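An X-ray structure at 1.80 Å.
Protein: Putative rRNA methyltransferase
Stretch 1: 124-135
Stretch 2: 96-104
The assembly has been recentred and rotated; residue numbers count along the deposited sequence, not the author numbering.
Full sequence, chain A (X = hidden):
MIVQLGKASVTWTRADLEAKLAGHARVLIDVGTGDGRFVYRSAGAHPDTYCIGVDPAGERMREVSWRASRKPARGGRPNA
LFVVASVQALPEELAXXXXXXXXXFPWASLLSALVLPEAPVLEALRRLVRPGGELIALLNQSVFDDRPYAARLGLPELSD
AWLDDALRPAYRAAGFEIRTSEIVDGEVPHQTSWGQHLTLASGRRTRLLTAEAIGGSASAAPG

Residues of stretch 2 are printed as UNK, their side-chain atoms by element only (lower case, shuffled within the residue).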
# COMPACT_ATOMS: atom_id res chain seq x y z
N ALA A 124 -5.48 9.79 -2.25
CA ALA A 124 -5.94 8.73 -1.36
C ALA A 124 -4.74 8.04 -0.68
O ALA A 124 -4.80 7.67 0.52
CB ALA A 124 -6.80 7.70 -2.12
N LEU A 125 -3.68 7.83 -1.45
CA LEU A 125 -2.45 7.17 -0.90
C LEU A 125 -1.72 8.09 0.09
O LEU A 125 -1.27 7.65 1.16
CB LEU A 125 -1.55 6.77 -2.05
CG LEU A 125 -2.18 5.70 -2.99
CD1 LEU A 125 -1.22 5.55 -4.17
CD2 LEU A 125 -2.28 4.36 -2.27
N ARG A 126 -1.63 9.36 -0.25
CA ARG A 126 -0.96 10.33 0.64
C ARG A 126 -1.67 10.41 1.99
O ARG A 126 -1.06 10.61 3.03
CB ARG A 126 -0.91 11.71 -0.02
CG ARG A 126 -0.41 12.84 0.91
CD ARG A 126 1.09 12.59 1.33
NE ARG A 126 1.58 13.71 2.15
CZ ARG A 126 1.34 13.79 3.46
NH1 ARG A 126 0.60 12.85 4.06
NH2 ARG A 126 1.82 14.78 4.18
N ARG A 127 -2.99 10.20 1.98
CA ARG A 127 -3.73 10.23 3.24
C ARG A 127 -3.25 9.17 4.23
O ARG A 127 -3.34 9.39 5.47
CB ARG A 127 -5.24 10.05 2.93
CG ARG A 127 -6.20 9.97 4.09
CD ARG A 127 -7.59 9.80 3.40
NE ARG A 127 -8.75 9.62 4.27
CZ ARG A 127 -9.40 8.47 4.40
NH1 ARG A 127 -8.99 7.39 3.75
NH2 ARG A 127 -10.46 8.40 5.19
N LEU A 128 -2.70 8.07 3.72
CA LEU A 128 -2.28 6.99 4.61
C LEU A 128 -0.89 7.15 5.23
O LEU A 128 -0.51 6.39 6.12
CB LEU A 128 -2.24 5.61 3.89
CG LEU A 128 -3.59 5.06 3.43
CD1 LEU A 128 -3.46 3.60 2.95
CD2 LEU A 128 -4.55 5.16 4.53
N VAL A 129 -0.13 8.10 4.71
CA VAL A 129 1.28 8.21 5.04
C VAL A 129 1.53 9.33 6.04
O VAL A 129 0.97 10.40 5.92
CB VAL A 129 2.08 8.50 3.77
CG1 VAL A 129 3.61 8.46 4.08
CG2 VAL A 129 1.76 7.41 2.74
N ARG A 130 2.38 9.07 7.02
CA ARG A 130 2.69 10.14 7.99
C ARG A 130 3.68 11.09 7.34
O ARG A 130 4.43 10.68 6.43
CB ARG A 130 3.19 9.55 9.32
CG ARG A 130 4.57 9.05 9.34
CD ARG A 130 4.92 8.53 10.75
NE ARG A 130 4.02 7.45 11.13
CZ ARG A 130 3.63 7.21 12.38
NH1 ARG A 130 4.05 8.02 13.35
NH2 ARG A 130 2.80 6.18 12.65
N PRO A 131 3.69 12.37 7.77
CA PRO A 131 4.69 13.33 7.26
C PRO A 131 6.08 12.76 7.36
O PRO A 131 6.42 12.11 8.37
CB PRO A 131 4.55 14.54 8.21
CG PRO A 131 3.14 14.47 8.70
CD PRO A 131 2.80 12.97 8.77
N GLY A 132 6.85 12.85 6.29
CA GLY A 132 8.18 12.28 6.27
C GLY A 132 8.23 10.80 5.93
O GLY A 132 9.30 10.23 5.75
N GLY A 133 7.09 10.14 5.83
CA GLY A 133 7.08 8.76 5.44
C GLY A 133 7.32 8.59 3.94
O GLY A 133 7.51 9.57 3.20
N GLU A 134 7.33 7.34 3.48
CA GLU A 134 7.78 7.05 2.12
C GLU A 134 6.78 6.17 1.38
O GLU A 134 6.35 5.18 1.94
CB GLU A 134 9.09 6.26 2.25
CG GLU A 134 9.91 6.19 1.01
CD GLU A 134 11.21 5.37 1.22
OE1 GLU A 134 11.38 4.68 2.27
OE2 GLU A 134 12.06 5.45 0.32
N LEU A 135 6.45 6.52 0.13
CA LEU A 135 5.73 5.65 -0.78
C LEU A 135 6.78 4.93 -1.63
O LEU A 135 7.68 5.54 -2.13
CB LEU A 135 4.83 6.50 -1.69
CG LEU A 135 4.21 5.89 -2.94
CD1 LEU A 135 3.25 4.89 -2.46
CD2 LEU A 135 3.41 6.95 -3.71
N UNK A 96 -2.82 8.72 8.11
CA UNK A 96 -1.64 9.28 8.72
C UNK A 96 -0.76 8.29 9.47
O UNK A 96 0.11 8.73 10.19
N UNK A 97 -0.95 6.98 9.29
CA UNK A 97 -0.16 6.04 10.08
C UNK A 97 1.17 5.57 9.49
O UNK A 97 2.08 5.24 10.26
c UNK A 97 -0.96 4.76 10.39
c UNK A 97 -2.68 3.40 11.49
c UNK A 97 -2.18 4.85 11.30
c UNK A 97 -1.86 5.51 12.63
N UNK A 98 1.28 5.46 8.16
CA UNK A 98 2.40 4.66 7.60
C UNK A 98 3.71 5.41 7.59
O UNK A 98 3.76 6.53 7.12
c UNK A 98 2.08 4.15 6.14
N UNK A 99 4.77 4.78 8.11
CA UNK A 99 6.13 5.25 7.84
C UNK A 99 6.54 4.83 6.44
O UNK A 99 7.30 5.52 5.78
c UNK A 99 7.14 4.62 8.82
c UNK A 99 6.13 5.18 12.24
n UNK A 99 6.04 4.57 11.07
c UNK A 99 6.98 5.09 10.21
n UNK A 99 7.09 6.09 12.16
c UNK A 99 7.64 6.05 10.91
N UNK A 100 5.99 3.69 5.99
CA UNK A 100 6.25 3.15 4.64
C UNK A 100 4.97 2.62 4.03
O UNK A 100 4.28 1.82 4.68
o UNK A 100 8.41 2.39 5.48
c UNK A 100 7.27 1.98 4.71
c UNK A 100 7.69 1.56 3.29
N UNK A 101 4.65 3.05 2.80
CA UNK A 101 3.47 2.53 2.09
C UNK A 101 4.00 1.88 0.83
O UNK A 101 4.62 2.55 0.01
c UNK A 101 2.57 3.69 1.70
c UNK A 101 0.45 2.57 1.58
c UNK A 101 0.72 4.79 0.47
c UNK A 101 1.35 3.39 0.81
N UNK A 102 3.74 0.59 0.65
CA UNK A 102 4.26 -0.12 -0.51
C UNK A 102 3.16 -0.48 -1.52
O UNK A 102 2.01 -0.78 -1.14
c UNK A 102 6.31 -1.04 0.71
c UNK A 102 5.03 -1.41 -0.10
o UNK A 102 4.15 -2.25 0.69
N UNK A 103 3.49 -0.37 -2.81
CA UNK A 103 2.60 -0.88 -3.89
C UNK A 103 3.48 -1.77 -4.73
O UNK A 103 4.31 -1.28 -5.50
c UNK A 103 -0.20 1.50 -4.73
c UNK A 103 1.02 1.08 -3.98
c UNK A 103 1.74 2.23 -3.49
c UNK A 103 2.06 0.25 -4.76
N UNK A 104 3.32 -3.07 -4.56
CA UNK A 104 4.17 -4.06 -5.25
C UNK A 104 3.42 -4.63 -6.43
O UNK A 104 2.48 -5.38 -6.23
c UNK A 104 4.48 -5.21 -4.30
c UNK A 104 5.40 -4.80 -3.19
n UNK A 104 5.06 -5.12 -1.94
o UNK A 104 6.40 -4.15 -3.46
O HOH W 1 10.55 3.91 4.78

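Position 96 has no side-chain atoms, and its phi of 67° is one that glycine adopts readily. Its backbone N donates to Arg127 O at 2.8 Å, and its O lies 3.3 Å from Arg130 CB. This is Gly96.

Position 97 carries four carbons, forked at the second, and its CA-to-CB bond points away from stretch 1. The backbone does the work here: its O accepts from Arg130 NH2 at 2.7 Å and from Arg130 NE at 3.1 Å, two bonds from one guanidinium. The unbranched CB and the later fork identify Leu97.

Position 98 has one side-chain carbon and is Ala98. It pairs with Val129 in a parallel bridge, flanked by bonds from Ala98 N to Leu128 O and from Arg130 N to Ala98 O, each 2.9 Å.

At position 99 one carbon leads to a five-membered ring of three carbons and two nitrogens, the imidazole of His99. The Arg130 guanidinium lies flat on it, with centres 3.8 Å apart and planes at 13°; Arg130 CZ comes within 3.2 Å of His99 CE1. The backbone O of His99 accepts from Glu134 N at 2.9 Å.

Position 100 has a CB bearing one oxygen and one carbon, which makes it Thr100. A water joins it to stretch 1, 2.7 Å from Thr100 OG1 and donating to Glu134 OE1 at 2.8 Å.

Position 101 bears four carbons forked at the second, packed among aliphatic groups: Leu101. Its CD2 lies 3.6 Å from Val129 CG2 and 3.9 Å from Leu135 CD1, while Leu101 N donates to Glu134 O at 2.9 Å.

Position 102 again has one oxygen and one carbon on CB, but points away and makes no contact with stretch 1; it is Thr102.

Position 103 has four carbons with the fork at the second and points toward stretch 1. This is Leu103, whose CD1 sits only 3.2 Å from Leu135 CD1, a tight approach.

Position 104 has two carbons, the second bearing one oxygen and one nitrogen, consistent with Asn104. It is out of reach of stretch 1.

The contact rests on two parallel backbone pairings, around Val129 and Ala98 and then along Glu134 and Leu135. Between them, stretch 1 makes a type II turn from Arg130 to Gly133, while Arg130 clasps the corner at His99 by stacking on its ring and bonding to Leu97 O. Beyond the corner, Leu101 fills an apolar cluster with Leu125, Leu128, Val129 and Leu135, and the water links the polar side chains of Thr100 and Glu134.

Stretch 2 (96-104) GLAHTLTLN
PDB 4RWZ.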